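Local atomic coordinates of lovastatin nonaketide synthase, polyketide synthase component (Aspergillus terreus, PDB entry 7CPX), a protein that condenses malonyl-CoA units iteratively and methylates, reduces and dehydrates the growing chain to build dihydromonacolin L, the lovastatin precursor, working as a homodimer together with lovC. Residues Ile562-Gly567 with Val848-Ala853; Leu630-Gln635 with Gly658-Ala663; Thr650-His655 with Val826-Ala831; Met573-Ile578 with Lys881-Ser886. The protein carries 2 engineered substitutions. All coordinates share one frame; numbering follows the deposited sequence.

Contact 1. Residues Ile562-Gly567 with Val848-Ala853; sequences IFTGQG and VGCHPA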
loop_
_atom_site.group_PDB
_atom_site.type_symbol
_atom_site.label_atom_id
_atom_site.label_comp_id
_atom_site.label_asym_id
_atom_site.label_seq_id
_atom_site.Cartn_x
_atom_site.Cartn_y
_atom_site.Cartn_z
ATOM N N ILE A 562 4.191 -12.781 77.281
ATOM C CA ILE A 562 5.188 -12.342 78.248
ATOM C C ILE A 562 4.513 -11.356 79.187
ATOM O O ILE A 562 4.053 -10.296 78.755
ATOM C CB ILE A 562 6.398 -11.705 77.548
ATOM C CG1 ILE A 562 7.107 -12.753 76.689
ATOM C CG2 ILE A 562 7.340 -11.085 78.564
ATOM C CD1 ILE A 562 6.961 -12.518 75.202
ATOM N N PHE A 563 4.459 -11.690 80.471
ATOM C CA PHE A 563 3.622 -10.975 81.423
ATOM C C PHE A 563 4.471 -10.028 82.264
ATOM O O PHE A 563 5.442 -10.453 82.899
ATOM C CB PHE A 563 2.864 -11.970 82.298
ATOM C CG PHE A 563 1.760 -12.674 81.570
ATOM C CD1 PHE A 563 2.049 -13.648 80.628
ATOM C CD2 PHE A 563 0.435 -12.354 81.808
ATOM C CE1 PHE A 563 1.040 -14.293 79.946
ATOM C CE2 PHE A 563 -0.579 -12.998 81.130
ATOM C CZ PHE A 563 -0.275 -13.967 80.196
ATOM N N THR A 564 4.100 -8.750 82.258
ATOM C CA THR A 564 4.842 -7.736 82.990
ATOM C C THR A 564 4.559 -7.832 84.486
ATOM O O THR A 564 3.490 -8.276 84.912
ATOM C CB THR A 564 4.477 -6.339 82.484
ATOM O OG1 THR A 564 3.073 -6.113 82.665
ATOM C CG2 THR A 564 4.824 -6.199 81.008
ATOM N N GLY A 565 5.531 -7.394 85.283
ATOM C CA GLY A 565 5.439 -7.508 86.725
ATOM C C GLY A 565 5.454 -6.182 87.456
ATOM O O GLY A 565 5.366 -5.118 86.837
ATOM N N GLN A 566 5.564 -6.241 88.780
ATOM C CA GLN A 566 5.603 -5.031 89.586
ATOM C C GLN A 566 6.857 -4.224 89.274
ATOM O O GLN A 566 7.896 -4.767 88.889
ATOM C CB GLN A 566 5.557 -5.379 91.075
ATOM C CG GLN A 566 5.534 -4.169 91.998
ATOM C CD GLN A 566 5.395 -4.551 93.459
ATOM O OE1 GLN A 566 5.248 -5.726 93.794
ATOM N NE2 GLN A 566 5.442 -3.555 94.337
ATOM N N GLY A 567 6.749 -2.907 89.443
ATOM C CA GLY A 567 7.796 -1.988 89.068
ATOM C C GLY A 567 7.677 -1.454 87.657
ATOM O O GLY A 567 8.320 -0.449 87.332
ATOM N N VAL A 848 2.042 -8.740 77.470
ATOM C CA VAL A 848 0.766 -8.460 78.114
ATOM C C VAL A 848 1.013 -7.554 79.309
ATOM O O VAL A 848 1.781 -7.894 80.217
ATOM C CB VAL A 848 0.073 -9.760 78.536
ATOM C CG1 VAL A 848 -1.320 -9.469 79.074
ATOM C CG2 VAL A 848 0.010 -10.739 77.372
ATOM N N GLY A 849 0.369 -6.398 79.313
ATOM C CA GLY A 849 0.455 -5.478 80.433
ATOM C C GLY A 849 1.292 -4.252 80.095
ATOM O O GLY A 849 1.059 -3.592 79.084
ATOM N N CYS A 850 2.282 -3.966 80.938
ATOM C CA CYS A 850 2.952 -2.666 80.946
ATOM C C CYS A 850 4.204 -2.702 80.066
ATOM O O CYS A 850 5.337 -2.871 80.520
ATOM C CB CYS A 850 3.275 -2.263 82.377
ATOM S SG CYS A 850 1.910 -2.603 83.509
ATOM N N HIS A 851 3.964 -2.537 78.769
ATOM C CA HIS A 851 5.038 -2.315 77.817
ATOM C C HIS A 851 5.708 -0.974 78.121
ATOM O O HIS A 851 5.051 -0.045 78.602
ATOM C CB HIS A 851 4.465 -2.328 76.399
ATOM C CG HIS A 851 5.490 -2.435 75.314
ATOM N ND1 HIS A 851 5.878 -1.357 74.549
ATOM C CD2 HIS A 851 6.184 -3.500 74.846
ATOM C CE1 HIS A 851 6.778 -1.749 73.665
ATOM N NE2 HIS A 851 6.984 -3.045 73.826
ATOM N N PRO A 852 7.021 -0.830 77.856
ATOM C CA PRO A 852 8.046 -1.730 77.318
ATOM C C PRO A 852 9.004 -2.299 78.366
ATOM O O PRO A 852 10.215 -2.300 78.143
ATOM C CB PRO A 852 8.805 -0.814 76.362
ATOM C CG PRO A 852 8.815 0.497 77.096
ATOM C CD PRO A 852 7.527 0.553 77.908
ATOM N N ALA A 853 8.475 -2.776 79.493
ATOM C CA ALA A 853 9.347 -3.242 80.565
ATOM C C ALA A 853 10.175 -4.447 80.135
ATOM O O ALA A 853 11.375 -4.519 80.427
ATOM C CB ALA A 853 8.518 -3.577 81.803
#

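Contact 2. Residues Leu630-Gln635 with Gly658-Ala663; sequences LCCAVQ and GEIACA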
loop_
_atom_site.group_PDB
_atom_site.type_symbol
_atom_site.label_atom_id
_atom_site.label_comp_id
_atom_site.label_asym_id
_atom_site.label_seq_id
_atom_site.Cartn_x
_atom_site.Cartn_y
_atom_site.Cartn_z
ATOM N N LEU A 630 -3.127 -4.037 90.742
ATOM C CA LEU A 630 -3.376 -3.211 89.563
ATOM C C LEU A 630 -2.777 -3.850 88.317
ATOM O O LEU A 630 -3.451 -3.991 87.290
ATOM C CB LEU A 630 -2.810 -1.806 89.770
ATOM C CG LEU A 630 -2.840 -0.888 88.546
ATOM C CD1 LEU A 630 -3.244 0.521 88.944
ATOM C CD2 LEU A 630 -1.487 -0.870 87.846
ATOM N N CYS A 631 -1.506 -4.249 88.392
ATOM C CA CYS A 631 -0.870 -4.900 87.252
ATOM C C CYS A 631 -1.531 -6.237 86.949
ATOM O O CYS A 631 -1.704 -6.605 85.779
ATOM C CB CYS A 631 0.622 -5.087 87.520
ATOM S SG CYS A 631 1.530 -5.845 86.152
ATOM N N CYS A 632 -1.903 -6.986 87.991
ATOM C CA CYS A 632 -2.565 -8.266 87.764
ATOM C C CYS A 632 -3.881 -8.078 87.020
ATOM O O CYS A 632 -4.176 -8.812 86.073
ATOM C CB CYS A 632 -2.802 -8.980 89.094
ATOM S SG CYS A 632 -3.524 -10.627 88.917
ATOM N N ALA A 633 -4.683 -7.093 87.433
ATOM C CA ALA A 633 -5.943 -6.819 86.755
ATOM C C ALA A 633 -5.707 -6.330 85.333
ATOM O O ALA A 633 -6.446 -6.701 84.414
ATOM C CB ALA A 633 -6.750 -5.790 87.545
ATOM N N VAL A 634 -4.689 -5.493 85.134
ATOM C CA VAL A 634 -4.360 -5.030 83.789
ATOM C C VAL A 634 -4.088 -6.220 82.880
ATOM O O VAL A 634 -4.653 -6.338 81.785
ATOM C CB VAL A 634 -3.157 -4.072 83.836
ATOM C CG1 VAL A 634 -2.550 -3.909 82.452
ATOM C CG2 VAL A 634 -3.571 -2.725 84.403
ATOM N N GLN A 635 -3.225 -7.129 83.334
ATOM C CA GLN A 635 -2.849 -8.264 82.501
ATOM C C GLN A 635 -4.018 -9.225 82.312
ATOM O O GLN A 635 -4.183 -9.797 81.231
ATOM C CB GLN A 635 -1.643 -8.973 83.114
ATOM C CG GLN A 635 -0.401 -8.094 83.147
ATOM C CD GLN A 635 0.760 -8.731 83.879
ATOM O OE1 GLN A 635 1.612 -9.376 83.269
ATOM N NE2 GLN A 635 0.809 -8.544 85.193
ATOM N N GLY A 658 3.177 -10.314 87.073
ATOM C CA GLY A 658 3.412 -10.964 85.800
ATOM C C GLY A 658 3.274 -12.466 85.903
ATOM O O GLY A 658 2.939 -13.137 84.923
ATOM N N GLU A 659 3.531 -13.009 87.092
ATOM C CA GLU A 659 3.323 -14.435 87.303
ATOM C C GLU A 659 1.848 -14.742 87.529
ATOM O O GLU A 659 1.272 -15.595 86.844
ATOM C CB GLU A 659 4.165 -14.918 88.487
ATOM C CG GLU A 659 4.476 -16.410 88.469
ATOM C CD GLU A 659 3.234 -17.275 88.557
ATOM O OE1 GLU A 659 2.347 -16.964 89.380
ATOM O OE2 GLU A 659 3.140 -18.260 87.794
ATOM N N ILE A 660 1.213 -14.030 88.462
ATOM C CA ILE A 660 -0.146 -14.380 88.866
ATOM C C ILE A 660 -1.075 -14.354 87.659
ATOM O O ILE A 660 -1.774 -15.332 87.365
ATOM C CB ILE A 660 -0.639 -13.431 89.973
ATOM C CG1 ILE A 660 0.269 -13.525 91.203
ATOM C CG2 ILE A 660 -2.079 -13.758 90.345
ATOM C CD1 ILE A 660 0.010 -12.454 92.246
ATOM N N ALA A 661 -1.055 -13.249 86.912
ATOM C CA ALA A 661 -1.887 -13.165 85.718
ATOM C C ALA A 661 -1.531 -14.270 84.736
ATOM O O ALA A 661 -2.419 -14.898 84.145
ATOM C CB ALA A 661 -1.731 -11.792 85.064
ATOM N N CYS A 662 -0.235 -14.541 84.567
ATOM C CA CYS A 662 0.174 -15.609 83.664
ATOM C C CYS A 662 -0.428 -16.940 84.091
ATOM O O CYS A 662 -0.779 -17.772 83.247
ATOM C CB CYS A 662 1.698 -15.699 83.609
ATOM S SG CYS A 662 2.322 -16.850 82.366
ATOM N N ALA A 663 -0.573 -17.152 85.403
ATOM C CA ALA A 663 -1.185 -18.389 85.875
ATOM C C ALA A 663 -2.594 -18.536 85.323
ATOM O O ALA A 663 -3.014 -19.640 84.954
ATOM C CB ALA A 663 -1.197 -18.422 87.403
#

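Contact 3. Residues Thr650-His655 with Val826-Ala831; sequences TAVVGH and VLFSHA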
loop_
_atom_site.group_PDB
_atom_site.type_symbol
_atom_site.label_atom_id
_atom_site.label_comp_id
_atom_site.label_asym_id
_atom_site.label_seq_id
_atom_site.Cartn_x
_atom_site.Cartn_y
_atom_site.Cartn_z
ATOM N N THR A 650 0.964 -19.101 73.880
ATOM C CA THR A 650 1.947 -19.804 74.688
ATOM C C THR A 650 2.377 -18.859 75.802
ATOM O O THR A 650 2.538 -17.656 75.582
ATOM C CB THR A 650 3.162 -20.248 73.862
ATOM O OG1 THR A 650 3.714 -19.121 73.169
ATOM C CG2 THR A 650 2.762 -21.314 72.854
ATOM N N ALA A 651 2.539 -19.396 77.008
ATOM C CA ALA A 651 2.645 -18.566 78.199
ATOM C C ALA A 651 3.995 -18.735 78.879
ATOM O O ALA A 651 4.470 -19.857 79.079
ATOM C CB ALA A 651 1.526 -18.894 79.192
ATOM N N VAL A 652 4.603 -17.604 79.232
ATOM C CA VAL A 652 5.781 -17.548 80.088
ATOM C C VAL A 652 5.526 -16.491 81.150
ATOM O O VAL A 652 5.094 -15.378 80.831
ATOM C CB VAL A 652 7.062 -17.223 79.295
ATOM C CG1 VAL A 652 8.170 -16.769 80.236
ATOM C CG2 VAL A 652 7.511 -18.435 78.500
ATOM N N VAL A 653 5.790 -16.834 82.406
ATOM C CA VAL A 653 5.479 -15.941 83.514
ATOM C C VAL A 653 6.569 -14.886 83.639
ATOM O O VAL A 653 7.717 -15.088 83.224
ATOM C CB VAL A 653 5.316 -16.725 84.833
ATOM C CG1 VAL A 653 4.393 -17.936 84.660
ATOM C CG2 VAL A 653 6.667 -17.138 85.378
ATOM N N GLY A 654 6.205 -13.747 84.222
ATOM C CA GLY A 654 7.167 -12.708 84.531
ATOM C C GLY A 654 7.567 -12.741 85.990
ATOM O O GLY A 654 8.070 -13.756 86.479
ATOM N N HIS A 655 7.342 -11.637 86.698
ATOM C CA HIS A 655 7.617 -11.551 88.123
ATOM C C HIS A 655 6.454 -10.865 88.824
ATOM O O HIS A 655 5.801 -9.983 88.259
ATOM C CB HIS A 655 8.920 -10.788 88.399
ATOM C CG HIS A 655 8.913 -9.377 87.899
ATOM N ND1 HIS A 655 9.270 -9.043 86.610
ATOM C CD2 HIS A 655 8.593 -8.214 88.514
ATOM C CE1 HIS A 655 9.170 -7.735 86.453
ATOM N NE2 HIS A 655 8.762 -7.208 87.593
ATOM N N VAL A 826 13.677 -15.023 89.785
ATOM C CA VAL A 826 12.928 -15.273 88.560
ATOM C C VAL A 826 13.917 -15.487 87.424
ATOM O O VAL A 826 14.704 -14.590 87.095
ATOM C CB VAL A 826 11.970 -14.114 88.243
ATOM C CG1 VAL A 826 11.121 -14.443 87.026
ATOM C CG2 VAL A 826 11.089 -13.801 89.445
ATOM N N LEU A 827 13.877 -16.673 86.825
ATOM C CA LEU A 827 14.669 -16.975 85.632
ATOM C C LEU A 827 13.817 -16.789 84.378
ATOM O O LEU A 827 13.510 -17.730 83.644
ATOM C CB LEU A 827 15.236 -18.389 85.714
ATOM C CG LEU A 827 16.402 -18.591 86.687
ATOM C CD1 LEU A 827 15.944 -18.457 88.133
ATOM C CD2 LEU A 827 17.067 -19.939 86.455
ATOM N N PHE A 828 13.431 -15.533 84.145
ATOM C CA PHE A 828 12.583 -15.215 83.001
ATOM C C PHE A 828 13.247 -15.621 81.692
ATOM O O PHE A 828 12.582 -16.123 80.777
ATOM C CB PHE A 828 12.257 -13.722 83.003
ATOM C CG PHE A 828 11.534 -13.259 81.775
ATOM C CD1 PHE A 828 10.171 -13.459 81.644
ATOM C CD2 PHE A 828 12.214 -12.620 80.754
ATOM C CE1 PHE A 828 9.503 -13.034 80.516
ATOM C CE2 PHE A 828 11.552 -12.190 79.623
ATOM C CZ PHE A 828 10.194 -12.399 79.504
ATOM N N SER A 829 14.560 -15.413 81.586
ATOM C CA SER A 829 15.270 -15.796 80.371
ATOM C C SER A 829 15.168 -17.296 80.128
ATOM O O SER A 829 14.956 -17.734 78.992
ATOM C CB SER A 829 16.733 -15.369 80.467
ATOM O OG SER A 829 17.424 -15.640 79.259
ATOM N N HIS A 830 15.320 -18.100 81.182
ATOM C CA HIS A 830 15.238 -19.548 81.022
ATOM C C HIS A 830 13.843 -19.979 80.588
ATOM O O HIS A 830 13.696 -20.863 79.736
ATOM C CB HIS A 830 15.634 -20.241 82.325
ATOM C CG HIS A 830 15.821 -21.720 82.189
ATOM N ND1 HIS A 830 16.553 -22.285 81.166
ATOM C CD2 HIS A 830 15.377 -22.749 82.947
ATOM C CE1 HIS A 830 16.549 -23.599 81.299
ATOM N NE2 HIS A 830 15.843 -23.907 82.371
ATOM N N ALA A 831 12.804 -19.373 81.169
ATOM C CA ALA A 831 11.442 -19.714 80.775
ATOM C C ALA A 831 11.177 -19.334 79.324
ATOM O O ALA A 831 10.534 -20.086 78.583
ATOM C CB ALA A 831 10.439 -19.026 81.699
#

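Contact 4. Residues Met573-Ile578 with Lys881-Ser886; sequences MLKNLI and KNDLDS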
loop_
_atom_site.group_PDB
_atom_site.type_symbol
_atom_site.label_atom_id
_atom_site.label_comp_id
_atom_site.label_asym_id
_atom_site.label_seq_id
_atom_site.Cartn_x
_atom_site.Cartn_y
_atom_site.Cartn_z
ATOM N N MET A 573 -3.554 2.945 84.553
ATOM C CA MET A 573 -3.728 1.908 83.547
ATOM C C MET A 573 -5.175 1.429 83.523
ATOM O O MET A 573 -5.851 1.366 84.553
ATOM C CB MET A 573 -2.791 0.732 83.820
ATOM C CG MET A 573 -1.311 1.083 83.761
ATOM S SD MET A 573 -0.556 0.828 82.142
ATOM C CE MET A 573 -1.224 2.207 81.215
ATOM N N LEU A 574 -5.651 1.093 82.324
ATOM C CA LEU A 574 -7.013 0.646 82.050
ATOM C C LEU A 574 -8.055 1.724 82.312
ATOM O O LEU A 574 -9.255 1.431 82.243
ATOM C CB LEU A 574 -7.405 -0.594 82.867
ATOM C CG LEU A 574 -6.628 -1.892 82.646
ATOM C CD1 LEU A 574 -7.318 -3.032 83.384
ATOM C CD2 LEU A 574 -6.483 -2.216 81.168
ATOM N N LYS A 575 -7.651 2.961 82.607
ATOM C CA LYS A 575 -8.629 4.001 82.901
ATOM C C LYS A 575 -9.542 4.242 81.705
ATOM O O LYS A 575 -10.760 4.387 81.856
ATOM C CB LYS A 575 -7.918 5.291 83.311
ATOM C CG LYS A 575 -7.044 5.899 82.224
ATOM C CD LYS A 575 -6.295 7.118 82.734
ATOM C CE LYS A 575 -5.514 7.796 81.621
ATOM N NZ LYS A 575 -4.472 6.904 81.041
ATOM N N ASN A 576 -8.966 4.286 80.503
ATOM C CA ASN A 576 -9.776 4.498 79.309
ATOM C C ASN A 576 -10.528 3.230 78.919
ATOM O O ASN A 576 -11.694 3.294 78.512
ATOM C CB ASN A 576 -8.892 4.976 78.159
ATOM C CG ASN A 576 -7.996 6.131 78.556
ATOM O OD1 ASN A 576 -6.771 6.034 78.485
ATOM N ND2 ASN A 576 -8.604 7.233 78.980
ATOM N N LEU A 577 -9.880 2.068 79.042
ATOM C CA LEU A 577 -10.553 0.813 78.721
ATOM C C LEU A 577 -11.756 0.586 79.626
ATOM O O LEU A 577 -12.832 0.196 79.159
ATOM C CB LEU A 577 -9.573 -0.355 78.839
ATOM C CG LEU A 577 -8.737 -0.680 77.599
ATOM C CD1 LEU A 577 -7.569 -1.580 77.967
ATOM C CD2 LEU A 577 -9.593 -1.343 76.535
ATOM N N ILE A 578 -11.591 0.825 80.927
ATOM C CA ILE A 578 -12.686 0.613 81.867
ATOM C C ILE A 578 -13.826 1.585 81.590
ATOM O O ILE A 578 -15.004 1.208 81.626
ATOM C CB ILE A 578 -12.173 0.736 83.312
ATOM C CG1 ILE A 578 -11.219 -0.422 83.620
ATOM C CG2 ILE A 578 -13.343 0.769 84.289
ATOM C CD1 ILE A 578 -10.477 -0.287 84.932
ATOM N N LYS A 881 0.190 5.922 77.499
ATOM C CA LYS A 881 -0.604 6.066 76.289
ATOM C C LYS A 881 -2.048 5.643 76.543
ATOM O O LYS A 881 -2.373 4.997 77.541
ATOM C CB LYS A 881 -0.001 5.240 75.152
ATOM C CG LYS A 881 1.507 5.380 75.010
ATOM C CD LYS A 881 1.947 6.835 74.973
ATOM C CE LYS A 881 3.442 6.951 74.725
ATOM N NZ LYS A 881 3.971 8.286 75.114
ATOM N N ASN A 882 -2.923 6.021 75.614
ATOM C CA ASN A 882 -4.332 5.669 75.730
ATOM C C ASN A 882 -4.502 4.155 75.696
ATOM O O ASN A 882 -3.896 3.467 74.869
ATOM C CB ASN A 882 -5.130 6.320 74.601
ATOM C CG ASN A 882 -6.595 5.939 74.629
ATOM O OD1 ASN A 882 -6.971 4.846 74.205
ATOM N ND2 ASN A 882 -7.433 6.841 75.126
ATOM N N ASP A 883 -5.333 3.638 76.603
ATOM C CA ASP A 883 -5.518 2.194 76.700
ATOM C C ASP A 883 -6.151 1.634 75.432
ATOM O O ASP A 883 -5.695 0.617 74.890
ATOM C CB ASP A 883 -6.373 1.865 77.924
ATOM C CG ASP A 883 -5.811 2.456 79.202
ATOM O OD1 ASP A 883 -4.572 2.495 79.347
ATOM O OD2 ASP A 883 -6.610 2.885 80.061
ATOM N N LEU A 884 -7.208 2.287 74.939
ATOM C CA LEU A 884 -7.829 1.837 73.698
ATOM C C LEU A 884 -6.820 1.864 72.562
ATOM O O LEU A 884 -6.723 0.912 71.779
ATOM C CB LEU A 884 -9.036 2.711 73.344
ATOM C CG LEU A 884 -10.179 2.878 74.348
ATOM C CD1 LEU A 884 -10.270 1.696 75.297
ATOM C CD2 LEU A 884 -10.031 4.183 75.109
ATOM N N ASP A 885 -6.055 2.952 72.460
ATOM C CA ASP A 885 -5.051 3.048 71.409
ATOM C C ASP A 885 -3.985 1.976 71.574
ATOM O O ASP A 885 -3.529 1.392 70.589
ATOM C CB ASP A 885 -4.417 4.438 71.408
ATOM C CG ASP A 885 -5.427 5.538 71.145
ATOM O OD1 ASP A 885 -6.624 5.222 70.982
ATOM O OD2 ASP A 885 -5.023 6.719 71.098
ATOM N N SER A 886 -3.577 1.695 72.812
ATOM C CA SER A 886 -2.552 0.681 73.036
ATOM C C SER A 886 -3.025 -0.692 72.569
ATOM O O SER A 886 -2.322 -1.390 71.826
ATOM C CB SER A 886 -2.174 0.645 74.516
ATOM O OG SER A 886 -1.745 1.917 74.965
#

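Contact 1. Residues Ile562-Gly567 with Val848-Ala853
T564 takes chi1 60°, which sets OG1 between its own backbone N and carbonyl carbon and turns it to the loop at 849-850; F563 takes chi1 -73°, with CG beside its backbone N, and its ring meets V848. T564 OG1 accepts the amide of C850 (N to OG1 2.9 Å) in a nearly straight bond, 174°. V848 O receives T564 N at 3.2 Å, approached nearly along the C=O axis, and a weak second bond from T564 OG1 at 3.3 Å. I562 O takes V848 N in a weak, bent bond. This is the last parallel bridge, F563 with V848, between strands 558-563 and 844-848, neighbours in the five-stranded sheet of the malonyl transacylase domain; beyond it the threonine carries the pairing on through its side chain. G849 suits its place because the backbone turns there in a way only glycine finds easy, and a CB would run into T564 OG1. C850 then centres an inverse gamma turn, H851 N bonding to G849 O. On the sheet face shared by both side chains, V848 CB lies over one face of the F563 ring, offset toward the rim, while A661 and C662 of helix 657-665 also touch that phenyl.

Contact 2. Residues Leu630-Gln635 with Gly658-Ala663
A661 and Q635 meet through their methyl and methylene groups, A661 CB lying 3.4 Å from Q635 CB, where helices 624-644 and 657-665 pack. The short segments run broadly the same way, crossing at -34° with their axes 8.5 Å apart at closest approach. Alanine suits this spacing, because the one methyl of A661 points at the partner helix and takes up little room there.

Of the apolar contacts, the other main one is C632 SG against I660 CG2 at 3.7 Å. Both atoms lie anti to their backbone N (chi1 -176° for C632), which brings the sulfur against the CG2 methyl. The same sulfur is 4.4 Å from A661 CB. A678 of helix 671-682 touches both C632 and I660.

The polar contribution comes from Q635, whose chain is extended beyond CG and carries its amide to the start of the other helix. OE1 lies 3.5 Å from G658 CA, a packing contact; the bare CA of the glycine lets the amide lie against it. A weak bond from NE2 back to C631 O is doubtful, since the modelled place of NE2 is less certain.

G658 closes a GxSxG pattern, with S656 at its centre, that resembles a nucleophile elbow, the strand-turn-helix of acyl transferases. The chemistry implies that these two helices are joined by close apolar packing, with the glutamine amide laid against G658.

Contact 3. Residues Thr650-His655 with Val826-Ala831
V653 O is approached by two groups: it accepts a hydrogen bond from S800 OG, and the F828 ring comes to it edge-on, CD1 lying 3.3 Å away and the oxygen close to the ring plane. The phenyl C-H rim is a slightly positive edge, well suited to a carbonyl. F828 has CG anti to its backbone N (chi1 173°), which places CG beside the carbonyl carbon; from there the ring, on the first turn of helix 828-838, reaches strand 648-652.

V652 is the strand's main apolar group here. Its CG1 sits 3.5 Å from A831 CB and 4.0 Å from F828 CE1, the valine and phenylalanine side chains crossing at about a right angle. The other branch, CG2, lies against A831 O at 3.4 Å. Alanine suits 831 because a bare methyl lets the helix come close to a branched strand residue.

The strand gives way here to the turn of a GxSxG pattern, G654 being its first glycine, in an arrangement consistent with the nucleophile elbow of acyl transferases. V826 packs along the same turn: CG1 meets G654 O, while CG2 reaches H655 CB at 3.9 Å. The imidazole of H655 leads away from this segment, and its NE2 bonds to Q566 O. L827 stands at the N-cap of the helix, and its carbonyl accepts A831 N. The F828 ring also touches I562 of the neighbouring strand 558-563.

Contact 4. Residues Met573-Ile578 with Lys881-Ser886
D883 and N576 hold the close part of this contact, a reciprocal pair. D883 OD2 accepts N576 N at 2.8 Å with an N-H...O angle of 143°, met on the anti side of the carboxylate and 22° out of its plane. N576 OD1 takes D883 N in a weak bond of 3.4 Å. An aspartate suits the place: its carboxylate faces the first turn of helix 575-578, where the helix end would favour a negative charge. Next to this pair the two leucines run antiparallel alongside one another, L577 CD2 to L884 CD1 at 3.4 Å, with L577 CG on D883 CB.

The more solvent-facing side, where K575, N576 and N882 are partly exposed, is looser. N576 and N882 lay their amides almost parallel, 6° apart, with OD1 of N576 3.5 Å from ND2 of N882. N882 caps its own helix, OD1 accepting D885 N at 2.7 Å. K575 NZ stays 4.7 Å from D883 OD2, a distant opposite charge, and bonds to G572 O.

The contact joins the short helix 575-578 to the start of helix 883-898, while M573 and L574 rest on V634 of helix 624-644 and I578 packs on helix 582-596.

All four contacts lie in the malonyl-CoA:ACP transacylase domain. Contacts 1 and 3 share its five-stranded parallel sheet, on the adjacent strands 558-563 and 648-652, with centres about 12 Å apart. The centre of contact 2 is about 9 Å from that of contact 1, and its two helices flank strand 648-652 in sequence. Contacts 2 and 3 hold G658 and G654 of the probable nucleophile elbow, which F563 of contact 1 touches. Contact 4 joins helices away from it, its centre about 25 Å from that of contact 3, touching contact 2 through V634. Contacts 2 and 3 nest within the loops closed by contacts 1 and 4, whose segments alternate; contacts 1, 3 and 4 each join segments over 150 residues apart.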